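Local coordinates for nonribosomal peptide synthase (Streptomyces sp. MJ635-86F5, PDB 5JJP), which activates aliphatic beta-amino acids by adenylation, probably using ATP, at residues Asn30-Leu36 against Leu102-Ser106; Leu81-Asp85 against Leu107-Phe111; Gly196-Ser200 against Thr332-Ala336; Asp221-Thr226 against Ala269-His275; Phe326-Gly330 against Arg352-Gly356. All blocks are in the same frame, centred on the assembly; numbering follows the deposited sequence.

Contact 1: residues Asn30-Leu36 against Leu102-Ser106; sequences NLRDYLL and LACFS
Asn30 comes first, in extended conformation as the N-cap of the helix that runs from Leu31. Its side chain (chi1 t) works both ways: OD1 accepts from Arg32 N at 2.9 Å, the capping bond, while ND2 donates to Phe105 O at 3.1 Å and so ties the start of this helix to the last turn of helix 95-107. The short axes of 31-36 and 102-106 approach to 8.8 Å at 129° between their N-to-C directions. Leu31 points toward the partner and sets CB over the face of the Phe105 ring (chi1 m), a CH-pi contact 3.6 Å from CB to the centroid. Arg32 (chi1 t, chi2 p) is the point of closest backbone register, its CA 5.5 Å from Leu102 CA; its aliphatic part lies along the other helix, CD 3.5 Å from Leu102 O and CG 3.8 Å from Ser106 CB, and its guanidinium forms salt bridges with Asp70 and Glu66. One turn on, Leu35 CD1 sits 4.1 Å from Phe105 CE2, and Leu36 CD1 meets Leu102 CD1 at 4.0 Å. This is an N-capped helix crossing helix 95-107, consistent with the helical layers of the five-layered alpha-beta-alpha-beta-alpha sandwich.

Contact 2: residues Leu81-Asp85 against Leu107-Phe111; sequences LDVGD and LGLPF
Both segments are irregular. Residues 82-85 form a type II beta turn closed by Asp85 N to Asp82 O (3.0 Å), with Gly84 at phi/psi 104/-28, where a CB would jam against the preceding carbonyl. Gly108, at 73/31, ends helix 95-107 in a Schellman motif, and the chain then extends through Leu109 and Pro110. The two pieces run side by side, Val83 CA 4.8 Å from Gly108 CA and Gly84 CA 5.4 Å from Leu109 CA. A single, nearly straight hydrogen bond joins them: Gly84 N donates to Gly108 O at 3.0 Å. A CB on Gly108 would be tight against Val83 CG1. Leu109 (chi1 m, chi2 t), with the most covered area of these residues, puts CD2 against the turn, 3.2 Å from Asp82 O and 4.0 Å from Leu81 CB. Pro110 CD rests 3.3 Å from Asp85 O, and Pro110 CG 3.4 Å from Gly84 O. Asp85 OD2 accepts from Asp82 N at 2.9 Å, bracing the turn internally, and also forms a salt bridge with Arg169. Strand 87-90, helix 95-107 and the parallel neighbour strand 111-114 make a beta-alpha-beta unit of one mixed sheet; the contact sets the loop entering its first strand against the loop leaving its helix, and strand 181-186 covers Pro110 on the way to 111-114.

Contact 3: residues Gly196-Ser200 against Thr332-Ala336; sequences GVVMS and TESMA
Strand 196-200, the middle strand of a three-stranded antiparallel sheet, starts on the last glycine of the A3 motif of adenylation enzymes and runs on from it, and residues 332-336 begin with the Thr-Glu that ends the NLYGATE (A5) sequence; the contact joins the end of A5 to the strand that follows A3. The strand alternates, so Val197 and Met199 point toward the loop. Val197, which buries the most surface, has chi1 t: CG1 lies 3.8 Å from both Thr332 CG2 and Thr332 O, and CG2 is 4.1 Å from Glu333 CD. The closest CA pair is Val197 and Glu333, 6.4 Å apart, so side chains make the contact. Glu333 bends back (chi1 m, chi2 p) although its CB points away; its carboxylate bonds to Tyr394 OH, on the neighbouring strand 393-394 of the same sheet. The loop opens with near-helical angles at Thr332 and Glu333 and turns sharply at Met335, whose phi is positive (66/-56). Across the segments the contact is van der Waals touch alone, much of it from the methionine. With chi1 t, chi2 p and chi3 p, Met199 curls against the backbone of the loop, and its terminal CE ends 3.4 Å from Thr332 O and 3.6 Å from Glu333 O.

Contact 4: residues Asp221-Thr226 against Ala269-His275; sequences DRVAVT and AAITQVH
Two adjacent parallel strands meet here in the mixed six-stranded sheet of the alpha/beta core; strand 247-250 and several helices lie between them in sequence. Strands 222-225 and 273-275 run 4.7 Å apart at a crossing of -22°. Val223 pairs with Gln273, Ala224 with Val274 and Val225 with His275. Arg222 O accepts from Gln273 N (3.2 Å) and Thr272 N (3.0 Å); Ala224 N donates to Gln273 O (2.9 Å), His275 N to Ala224 O (2.9 Å), and Thr226 N (3.3 Å) and OG1 (2.6 Å) to His275 O. At the entry Ala270 (54/53) closes a Schellman motif, Thr272 OG1 accepts from Arg222 N (2.9 Å) and donates to Asp221 OD1 (2.6 Å), and Arg222 NH1 reaches Ala269 O (2.9 Å). Val223 CG1 covers the His275 ring, 3.5 Å from its centroid; Ala224 CB packs 3.6 Å from Ile271 CG2. Threonine hydroxyls thus reinforce the ladder at both ends; the Ala224-Ile271-Val274 face is apolar, while the other mixes Val223 with the hydrogen-bonded Gln273-His275 pair.

Contact 5: residues Phe326-Gly330 against Arg352-Gly356; sequences FNLYG and RLTIG
Polar contacts first. Asn327, on strand 324-329 of the six-stranded sheet with chi1 t, opens the NLYG start of the NLYGATE (A5) sequence. It points toward the irregular segment 352-356, and its ND2 gives a weak hydrogen bond to Thr354 O at 3.3 Å. A water bridges the backbones, donating to Asn327 O at 2.8 Å and, weakly, to Ile355 O at 3.4 Å. Within the second segment Thr354 OG1 accepts from Gly356 N at 3.0 Å, an ST turn, and also bonds to Leu433 O; Ile355 and Gly356 together face Leu433 as a classic beta bulge. The apolar part belongs to Tyr329 and Ile355, whose CA atoms are 6.2 Å apart. Ile355 (chi1 p, chi2 t) lays CD1 over the Tyr329 ring, 3.9 Å from CD1 to its centroid, a CH-pi contact, and CG2 lies 3.8 Å from Tyr329 CB. The Tyr329 hydroxyl bonds to Asp423. The joint thus combines the Ile355-Tyr329 packing with the coverage of Asn327 and partly weak polar links.

Along the chain, contacts 1 and 2 interleave, as do contacts 3 and 5; the two segments of contact 4 both fall between those of contact 3. Contact 2 takes up the chain where helix 95-107 of contact 1 gives out; their centres are 12 Å apart, and Phe105 packs on Phe111. Contacts 4 and 5, 20 Å apart between centres, reach the same six-stranded sheet, Gln273 meeting Phe326. Contact 3 lies between the pair 1-2 and contact 5, 17 and 19 Å away between centres, with Ala336 touching Leu328. The set runs from the helices and loops by the first mixed sheet, past the three-stranded sheet of contact 3, to the six-stranded sheet and the antiparallel sheet with strand 433-438.

Contact 1: residues Asn30-Leu36 against Leu102-Ser106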
# COMPACT_ATOMS: atom_id res chain seq x y z
N ASN A 30 4.92 2.28 15.38
CA ASN A 30 5.17 1.06 14.59
C ASN A 30 3.90 0.67 13.88
O ASN A 30 2.80 0.69 14.44
CB ASN A 30 5.63 -0.05 15.49
CG ASN A 30 6.22 -1.25 14.73
OD1 ASN A 30 5.53 -1.95 13.97
ND2 ASN A 30 7.53 -1.45 14.90
N LEU A 31 4.02 0.33 12.62
CA LEU A 31 2.85 -0.03 11.79
C LEU A 31 2.07 -1.16 12.43
O LEU A 31 0.86 -1.26 12.22
CB LEU A 31 3.28 -0.46 10.37
CG LEU A 31 3.60 0.77 9.52
CD1 LEU A 31 4.47 0.46 8.31
CD2 LEU A 31 2.30 1.44 9.09
N ARG A 32 2.75 -1.99 13.21
CA ARG A 32 2.13 -3.11 13.82
C ARG A 32 1.09 -2.60 14.78
O ARG A 32 0.01 -3.18 14.89
CB ARG A 32 3.19 -3.95 14.55
CG ARG A 32 2.68 -4.94 15.55
CD ARG A 32 2.09 -6.13 14.88
NE ARG A 32 1.71 -7.11 15.89
CZ ARG A 32 0.62 -7.03 16.63
NH1 ARG A 32 -0.21 -6.04 16.45
NH2 ARG A 32 0.35 -7.97 17.53
N ASP A 33 1.43 -1.53 15.48
CA ASP A 33 0.53 -0.97 16.49
C ASP A 33 -0.51 -0.13 15.81
O ASP A 33 -1.72 -0.30 16.06
CB ASP A 33 1.29 -0.16 17.53
CG ASP A 33 2.41 -0.96 18.20
OD1 ASP A 33 2.26 -2.17 18.43
OD2 ASP A 33 3.46 -0.36 18.50
N TYR A 34 -0.07 0.77 14.93
CA TYR A 34 -0.99 1.71 14.31
C TYR A 34 -2.08 0.97 13.54
O TYR A 34 -3.25 1.32 13.64
CB TYR A 34 -0.30 2.79 13.44
CG TYR A 34 -1.30 3.82 12.98
CD1 TYR A 34 -1.71 4.84 13.83
CD2 TYR A 34 -1.91 3.74 11.73
CE1 TYR A 34 -2.65 5.77 13.42
CE2 TYR A 34 -2.84 4.68 11.28
CZ TYR A 34 -3.23 5.68 12.15
OH TYR A 34 -4.15 6.62 11.76
N LEU A 35 -1.71 -0.03 12.76
CA LEU A 35 -2.69 -0.66 11.88
C LEU A 35 -3.77 -1.41 12.67
O LEU A 35 -4.83 -1.62 12.15
CB LEU A 35 -2.04 -1.60 10.89
CG LEU A 35 -1.04 -0.97 9.89
CD1 LEU A 35 -0.67 -1.98 8.83
CD2 LEU A 35 -1.58 0.28 9.24
N LEU A 36 -3.47 -1.79 13.92
CA LEU A 36 -4.35 -2.63 14.70
C LEU A 36 -5.04 -1.89 15.83
O LEU A 36 -5.87 -2.48 16.47
CB LEU A 36 -3.59 -3.85 15.27
CG LEU A 36 -3.28 -4.83 14.15
CD1 LEU A 36 -2.27 -5.79 14.63
CD2 LEU A 36 -4.50 -5.59 13.73
N LEU A 102 2.89 -8.15 9.42
CA LEU A 102 2.77 -7.57 10.72
C LEU A 102 3.88 -8.07 11.68
O LEU A 102 4.39 -7.31 12.54
CB LEU A 102 1.37 -7.83 11.31
CG LEU A 102 0.21 -7.12 10.67
CD1 LEU A 102 -1.12 -7.57 11.29
CD2 LEU A 102 0.34 -5.62 10.81
N ALA A 103 4.19 -9.36 11.61
CA ALA A 103 5.24 -9.87 12.46
C ALA A 103 6.57 -9.17 12.09
O ALA A 103 7.27 -8.69 12.96
CB ALA A 103 5.37 -11.37 12.31
N CYS A 104 6.86 -9.06 10.79
CA CYS A 104 8.08 -8.35 10.37
C CYS A 104 8.12 -6.90 10.88
O CYS A 104 9.17 -6.45 11.35
CB CYS A 104 8.22 -8.35 8.85
SG CYS A 104 8.50 -10.00 8.12
N PHE A 105 6.99 -6.18 10.76
CA PHE A 105 6.93 -4.82 11.30
C PHE A 105 7.33 -4.81 12.77
O PHE A 105 8.11 -3.91 13.17
CB PHE A 105 5.53 -4.23 11.26
CG PHE A 105 5.03 -3.85 9.88
CD1 PHE A 105 5.88 -3.45 8.87
CD2 PHE A 105 3.65 -3.82 9.65
CE1 PHE A 105 5.39 -3.02 7.66
CE2 PHE A 105 3.16 -3.41 8.43
CZ PHE A 105 4.01 -3.00 7.44
N SER A 106 6.78 -5.72 13.57
CA SER A 106 6.99 -5.75 15.03
C SER A 106 8.46 -6.00 15.39
O SER A 106 8.95 -5.49 16.41
CB SER A 106 6.07 -6.75 15.74
OG SER A 106 6.45 -8.08 15.40

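Contact 2: residues Leu81-Asp85 against Leu107-Phe111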
# COMPACT_ATOMS: atom_id res chain seq x y z
N LEU A 81 17.80 -12.71 13.71
CA LEU A 81 18.02 -11.58 12.79
C LEU A 81 18.03 -10.25 13.56
O LEU A 81 17.38 -10.14 14.58
CB LEU A 81 17.00 -11.54 11.68
CG LEU A 81 16.86 -12.81 10.83
CD1 LEU A 81 15.71 -12.58 9.84
CD2 LEU A 81 18.13 -13.08 10.06
N ASP A 82 18.71 -9.26 13.01
CA ASP A 82 18.82 -7.94 13.62
C ASP A 82 17.81 -6.95 13.02
O ASP A 82 17.43 -7.13 11.86
CB ASP A 82 20.23 -7.38 13.35
CG ASP A 82 20.72 -6.42 14.44
OD1 ASP A 82 20.03 -6.19 15.44
OD2 ASP A 82 21.87 -5.95 14.30
N VAL A 83 17.38 -5.94 13.79
CA VAL A 83 16.55 -4.89 13.27
C VAL A 83 17.30 -4.32 12.06
O VAL A 83 18.49 -4.02 12.17
CB VAL A 83 16.31 -3.78 14.33
CG1 VAL A 83 15.68 -2.53 13.71
CG2 VAL A 83 15.48 -4.31 15.51
N GLY A 84 16.59 -4.13 10.94
CA GLY A 84 17.18 -3.70 9.68
C GLY A 84 17.35 -4.77 8.61
O GLY A 84 17.39 -4.49 7.41
N ASP A 85 17.52 -6.01 9.04
CA ASP A 85 17.76 -7.10 8.09
C ASP A 85 16.54 -7.27 7.23
O ASP A 85 15.43 -7.32 7.75
CB ASP A 85 18.09 -8.41 8.84
CG ASP A 85 19.45 -8.39 9.50
OD1 ASP A 85 20.23 -7.46 9.21
OD2 ASP A 85 19.75 -9.31 10.29
N LEU A 107 9.15 -6.79 14.58
CA LEU A 107 10.56 -7.17 14.79
C LEU A 107 11.51 -6.18 14.14
O LEU A 107 12.69 -6.25 14.34
CB LEU A 107 10.80 -8.56 14.19
CG LEU A 107 10.04 -9.72 14.89
CD1 LEU A 107 10.29 -11.09 14.29
CD2 LEU A 107 10.37 -9.74 16.38
N GLY A 108 10.99 -5.22 13.39
CA GLY A 108 11.81 -4.27 12.70
C GLY A 108 12.54 -4.85 11.52
O GLY A 108 13.64 -4.38 11.20
N LEU A 109 11.94 -5.84 10.87
CA LEU A 109 12.55 -6.49 9.73
C LEU A 109 11.87 -5.98 8.47
O LEU A 109 10.78 -6.44 8.14
CB LEU A 109 12.44 -8.01 9.82
CG LEU A 109 13.04 -8.63 11.08
CD1 LEU A 109 12.72 -10.12 11.19
CD2 LEU A 109 14.57 -8.41 11.13
N PRO A 110 12.51 -5.05 7.78
CA PRO A 110 11.86 -4.57 6.61
C PRO A 110 11.72 -5.69 5.58
O PRO A 110 12.68 -6.43 5.30
CB PRO A 110 12.81 -3.48 6.08
CG PRO A 110 14.14 -3.83 6.62
CD PRO A 110 13.83 -4.40 7.97
N PHE A 111 10.54 -5.80 4.99
CA PHE A 111 10.29 -6.84 4.01
C PHE A 111 10.12 -6.28 2.61
O PHE A 111 9.77 -5.13 2.42
CB PHE A 111 9.06 -7.67 4.42
CG PHE A 111 7.80 -6.90 4.41
CD1 PHE A 111 7.03 -6.84 3.29
CD2 PHE A 111 7.36 -6.23 5.57
CE1 PHE A 111 5.87 -6.09 3.30
CE2 PHE A 111 6.22 -5.48 5.57
CZ PHE A 111 5.47 -5.42 4.44

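Contact 3: residues Gly196-Ser200 against Thr332-Ala336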
# COMPACT_ATOMS: atom_id res chain seq x y z
N GLY A 196 15.19 0.57 -5.08
CA GLY A 196 14.56 0.06 -3.89
C GLY A 196 14.04 1.24 -3.07
O GLY A 196 14.80 1.93 -2.41
N VAL A 197 12.73 1.44 -3.08
CA VAL A 197 12.12 2.49 -2.30
C VAL A 197 12.02 2.04 -0.84
O VAL A 197 11.36 1.05 -0.54
CB VAL A 197 10.74 2.85 -2.89
CG1 VAL A 197 9.98 3.81 -1.96
CG2 VAL A 197 10.92 3.46 -4.24
N VAL A 198 12.63 2.80 0.05
CA VAL A 198 12.69 2.44 1.44
C VAL A 198 11.66 3.28 2.18
O VAL A 198 11.77 4.49 2.21
CB VAL A 198 14.09 2.72 2.05
CG1 VAL A 198 14.15 2.35 3.52
CG2 VAL A 198 15.18 1.99 1.27
N MET A 199 10.65 2.62 2.77
CA MET A 199 9.61 3.37 3.52
C MET A 199 9.73 3.13 5.02
O MET A 199 9.72 2.00 5.45
CB MET A 199 8.23 2.93 3.05
CG MET A 199 7.12 3.82 3.54
SD MET A 199 7.23 5.53 2.94
CE MET A 199 6.90 5.21 1.19
N SER A 200 9.83 4.19 5.80
CA SER A 200 9.88 4.07 7.25
C SER A 200 8.47 3.79 7.83
O SER A 200 7.46 4.01 7.18
CB SER A 200 10.44 5.37 7.88
OG SER A 200 9.49 6.44 7.89
N THR A 332 4.87 5.15 -5.41
CA THR A 332 5.49 4.38 -4.36
C THR A 332 6.26 5.20 -3.35
O THR A 332 6.31 4.85 -2.16
CB THR A 332 6.43 3.37 -4.97
OG1 THR A 332 5.71 2.64 -5.96
CG2 THR A 332 6.97 2.41 -3.90
N GLU A 333 6.92 6.26 -3.82
CA GLU A 333 7.74 7.06 -2.94
C GLU A 333 6.97 7.68 -1.82
O GLU A 333 7.62 8.10 -0.84
CB GLU A 333 8.51 8.12 -3.72
CG GLU A 333 9.76 7.56 -4.44
CD GLU A 333 9.45 6.98 -5.84
OE1 GLU A 333 8.25 6.75 -6.15
OE2 GLU A 333 10.41 6.81 -6.63
N SER A 334 5.66 7.82 -1.94
CA SER A 334 4.85 8.33 -0.81
C SER A 334 3.62 7.45 -0.50
O SER A 334 2.79 7.80 0.36
CB SER A 334 4.35 9.75 -1.04
OG SER A 334 3.56 9.79 -2.21
N MET A 335 3.58 6.30 -1.15
CA MET A 335 2.38 5.46 -1.30
C MET A 335 1.32 6.12 -2.13
O MET A 335 0.91 5.55 -3.12
CB MET A 335 1.83 4.97 0.04
CG MET A 335 0.68 4.00 -0.17
SD MET A 335 0.43 2.86 1.21
CE MET A 335 1.48 1.46 0.76
N ALA A 336 0.89 7.31 -1.73
CA ALA A 336 -0.00 8.15 -2.53
C ALA A 336 0.16 9.57 -2.05
O ALA A 336 0.88 9.82 -1.08
CB ALA A 336 -1.47 7.72 -2.40

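Contact 4: residues Asp221-Thr226 against Ala269-His275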
# COMPACT_ATOMS: atom_id res chain seq x y z
N ASP A 221 -17.16 -0.98 6.29
CA ASP A 221 -16.80 -1.35 4.94
C ASP A 221 -16.18 -2.71 4.85
O ASP A 221 -15.57 -3.16 5.78
CB ASP A 221 -15.89 -0.33 4.33
CG ASP A 221 -16.62 0.89 3.93
OD1 ASP A 221 -17.44 0.77 2.99
OD2 ASP A 221 -16.31 1.95 4.51
N ARG A 222 -16.36 -3.36 3.73
CA ARG A 222 -15.63 -4.57 3.40
C ARG A 222 -14.93 -4.28 2.09
O ARG A 222 -15.58 -4.00 1.10
CB ARG A 222 -16.58 -5.73 3.26
CG ARG A 222 -17.36 -5.99 4.53
CD ARG A 222 -18.30 -7.16 4.39
NE ARG A 222 -18.11 -8.06 5.52
CZ ARG A 222 -18.17 -9.39 5.46
NH1 ARG A 222 -18.31 -10.05 4.31
NH2 ARG A 222 -17.98 -10.08 6.58
N VAL A 223 -13.62 -4.34 2.08
CA VAL A 223 -12.83 -3.78 0.96
C VAL A 223 -12.21 -4.87 0.15
O VAL A 223 -11.45 -5.69 0.67
CB VAL A 223 -11.74 -2.89 1.49
CG1 VAL A 223 -10.93 -2.28 0.33
CG2 VAL A 223 -12.37 -1.80 2.36
N ALA A 224 -12.58 -4.93 -1.13
CA ALA A 224 -11.97 -5.83 -2.05
C ALA A 224 -10.66 -5.18 -2.52
O ALA A 224 -10.69 -4.17 -3.20
CB ALA A 224 -12.87 -6.07 -3.22
N VAL A 225 -9.53 -5.81 -2.21
CA VAL A 225 -8.20 -5.39 -2.72
C VAL A 225 -7.83 -6.29 -3.94
O VAL A 225 -7.58 -7.46 -3.82
CB VAL A 225 -7.17 -5.54 -1.60
CG1 VAL A 225 -5.76 -5.11 -2.07
CG2 VAL A 225 -7.60 -4.73 -0.38
N THR A 226 -7.88 -5.74 -5.13
CA THR A 226 -7.65 -6.53 -6.30
C THR A 226 -6.17 -6.65 -6.68
O THR A 226 -5.80 -7.54 -7.40
CB THR A 226 -8.40 -5.94 -7.49
OG1 THR A 226 -7.95 -4.61 -7.70
CG2 THR A 226 -9.92 -5.95 -7.21
N ALA A 269 -18.87 -12.00 -0.92
CA ALA A 269 -18.20 -11.36 0.24
C ALA A 269 -18.83 -10.00 0.63
O ALA A 269 -18.31 -9.32 1.49
CB ALA A 269 -16.72 -11.18 -0.05
N ALA A 270 -19.94 -9.63 -0.02
CA ALA A 270 -20.71 -8.46 0.36
C ALA A 270 -19.76 -7.25 0.39
O ALA A 270 -19.75 -6.48 1.35
CB ALA A 270 -21.39 -8.67 1.71
N ILE A 271 -19.06 -7.07 -0.71
CA ILE A 271 -18.08 -5.99 -0.83
C ILE A 271 -18.72 -4.60 -0.95
O ILE A 271 -19.58 -4.37 -1.83
CB ILE A 271 -17.17 -6.25 -2.05
CG1 ILE A 271 -16.43 -7.57 -1.87
CG2 ILE A 271 -16.21 -5.09 -2.27
CD1 ILE A 271 -15.49 -7.61 -0.67
N THR A 272 -18.33 -3.67 -0.07
CA THR A 272 -18.81 -2.28 -0.15
C THR A 272 -17.86 -1.36 -0.89
O THR A 272 -18.27 -0.34 -1.41
CB THR A 272 -19.05 -1.67 1.22
OG1 THR A 272 -17.83 -1.63 1.96
CG2 THR A 272 -20.10 -2.51 2.00
N GLN A 273 -16.58 -1.72 -0.97
CA GLN A 273 -15.62 -0.84 -1.65
C GLN A 273 -14.62 -1.65 -2.44
O GLN A 273 -14.13 -2.67 -1.96
CB GLN A 273 -14.92 0.04 -0.63
CG GLN A 273 -13.94 1.05 -1.24
CD GLN A 273 -13.38 1.99 -0.21
OE1 GLN A 273 -12.28 1.79 0.26
NE2 GLN A 273 -14.17 2.97 0.19
N VAL A 274 -14.40 -1.25 -3.68
CA VAL A 274 -13.46 -1.94 -4.51
C VAL A 274 -12.26 -1.04 -4.77
O VAL A 274 -12.41 0.13 -5.11
CB VAL A 274 -14.04 -2.38 -5.82
CG1 VAL A 274 -12.92 -2.90 -6.72
CG2 VAL A 274 -15.06 -3.46 -5.63
N HIS A 275 -11.07 -1.59 -4.55
CA HIS A 275 -9.81 -0.96 -4.91
C HIS A 275 -9.24 -1.68 -6.12
O HIS A 275 -9.19 -2.91 -6.15
CB HIS A 275 -8.76 -1.12 -3.78
CG HIS A 275 -9.08 -0.36 -2.54
ND1 HIS A 275 -8.19 -0.27 -1.49
CD2 HIS A 275 -10.16 0.35 -2.18
CE1 HIS A 275 -8.71 0.48 -0.55
NE2 HIS A 275 -9.93 0.83 -0.92

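Contact 5: residues Phe326-Gly330 against Arg352-Gly356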
# COMPACT_ATOMS: atom_id res chain seq x y z
N PHE A 326 -13.49 7.44 -6.14
CA PHE A 326 -12.34 8.22 -5.76
C PHE A 326 -11.14 7.97 -6.68
O PHE A 326 -10.77 6.86 -6.94
CB PHE A 326 -11.89 7.80 -4.37
CG PHE A 326 -12.96 7.86 -3.36
CD1 PHE A 326 -13.49 9.05 -2.97
CD2 PHE A 326 -13.39 6.69 -2.71
CE1 PHE A 326 -14.48 9.10 -2.00
CE2 PHE A 326 -14.36 6.74 -1.71
CZ PHE A 326 -14.93 7.95 -1.40
N ASN A 327 -10.47 9.05 -7.01
CA ASN A 327 -9.28 9.04 -7.85
C ASN A 327 -8.03 9.29 -6.98
O ASN A 327 -7.93 10.30 -6.25
CB ASN A 327 -9.43 10.13 -8.92
CG ASN A 327 -8.18 10.33 -9.74
OD1 ASN A 327 -7.52 9.37 -10.12
ND2 ASN A 327 -7.84 11.59 -10.02
N LEU A 328 -7.13 8.33 -7.02
CA LEU A 328 -5.97 8.35 -6.15
C LEU A 328 -4.72 8.63 -6.98
O LEU A 328 -4.38 7.85 -7.86
CB LEU A 328 -5.87 6.99 -5.48
CG LEU A 328 -4.98 6.89 -4.26
CD1 LEU A 328 -5.64 7.61 -3.10
CD2 LEU A 328 -4.72 5.43 -3.91
N TYR A 329 -4.05 9.75 -6.74
CA TYR A 329 -2.83 10.11 -7.49
C TYR A 329 -1.64 9.89 -6.55
O TYR A 329 -1.69 10.25 -5.36
CB TYR A 329 -2.82 11.59 -7.97
CG TYR A 329 -1.38 12.14 -8.17
CD1 TYR A 329 -0.58 11.70 -9.22
CD2 TYR A 329 -0.82 13.02 -7.24
CE1 TYR A 329 0.74 12.14 -9.38
CE2 TYR A 329 0.50 13.46 -7.38
CZ TYR A 329 1.27 13.02 -8.45
OH TYR A 329 2.59 13.43 -8.56
N GLY A 330 -0.58 9.30 -7.09
CA GLY A 330 0.73 9.31 -6.41
C GLY A 330 1.62 8.17 -6.82
O GLY A 330 1.31 7.45 -7.74
N ARG A 352 -10.06 16.30 -18.71
CA ARG A 352 -8.99 15.84 -17.82
C ARG A 352 -9.47 15.91 -16.37
O ARG A 352 -9.86 16.97 -15.90
CB ARG A 352 -7.73 16.71 -17.97
CG ARG A 352 -6.54 16.17 -17.19
CD ARG A 352 -5.27 16.96 -17.44
NE ARG A 352 -4.55 16.54 -18.64
CZ ARG A 352 -4.62 17.12 -19.83
NH1 ARG A 352 -5.39 18.19 -20.04
NH2 ARG A 352 -3.89 16.63 -20.83
N LEU A 353 -9.41 14.78 -15.67
CA LEU A 353 -9.76 14.72 -14.25
C LEU A 353 -8.67 15.41 -13.42
O LEU A 353 -7.48 15.17 -13.63
CB LEU A 353 -9.86 13.27 -13.84
CG LEU A 353 -11.08 12.80 -13.06
CD1 LEU A 353 -12.37 13.13 -13.77
CD2 LEU A 353 -10.94 11.29 -12.92
N THR A 354 -9.05 16.28 -12.51
CA THR A 354 -8.08 16.89 -11.62
C THR A 354 -7.46 15.88 -10.65
O THR A 354 -8.09 14.86 -10.28
CB THR A 354 -8.68 18.08 -10.82
OG1 THR A 354 -7.63 18.76 -10.14
CG2 THR A 354 -9.76 17.63 -9.81
N ILE A 355 -6.24 16.16 -10.19
CA ILE A 355 -5.66 15.41 -9.08
C ILE A 355 -5.73 16.21 -7.79
O ILE A 355 -5.23 15.79 -6.75
CB ILE A 355 -4.21 14.93 -9.39
CG1 ILE A 355 -3.28 16.09 -9.70
CG2 ILE A 355 -4.22 13.96 -10.57
CD1 ILE A 355 -1.82 15.72 -9.86
N GLY A 356 -6.34 17.39 -7.85
CA GLY A 356 -6.78 18.07 -6.65
C GLY A 356 -5.67 18.63 -5.83
O GLY A 356 -4.71 19.17 -6.37
O HOH W 1 -6.30 12.55 -6.59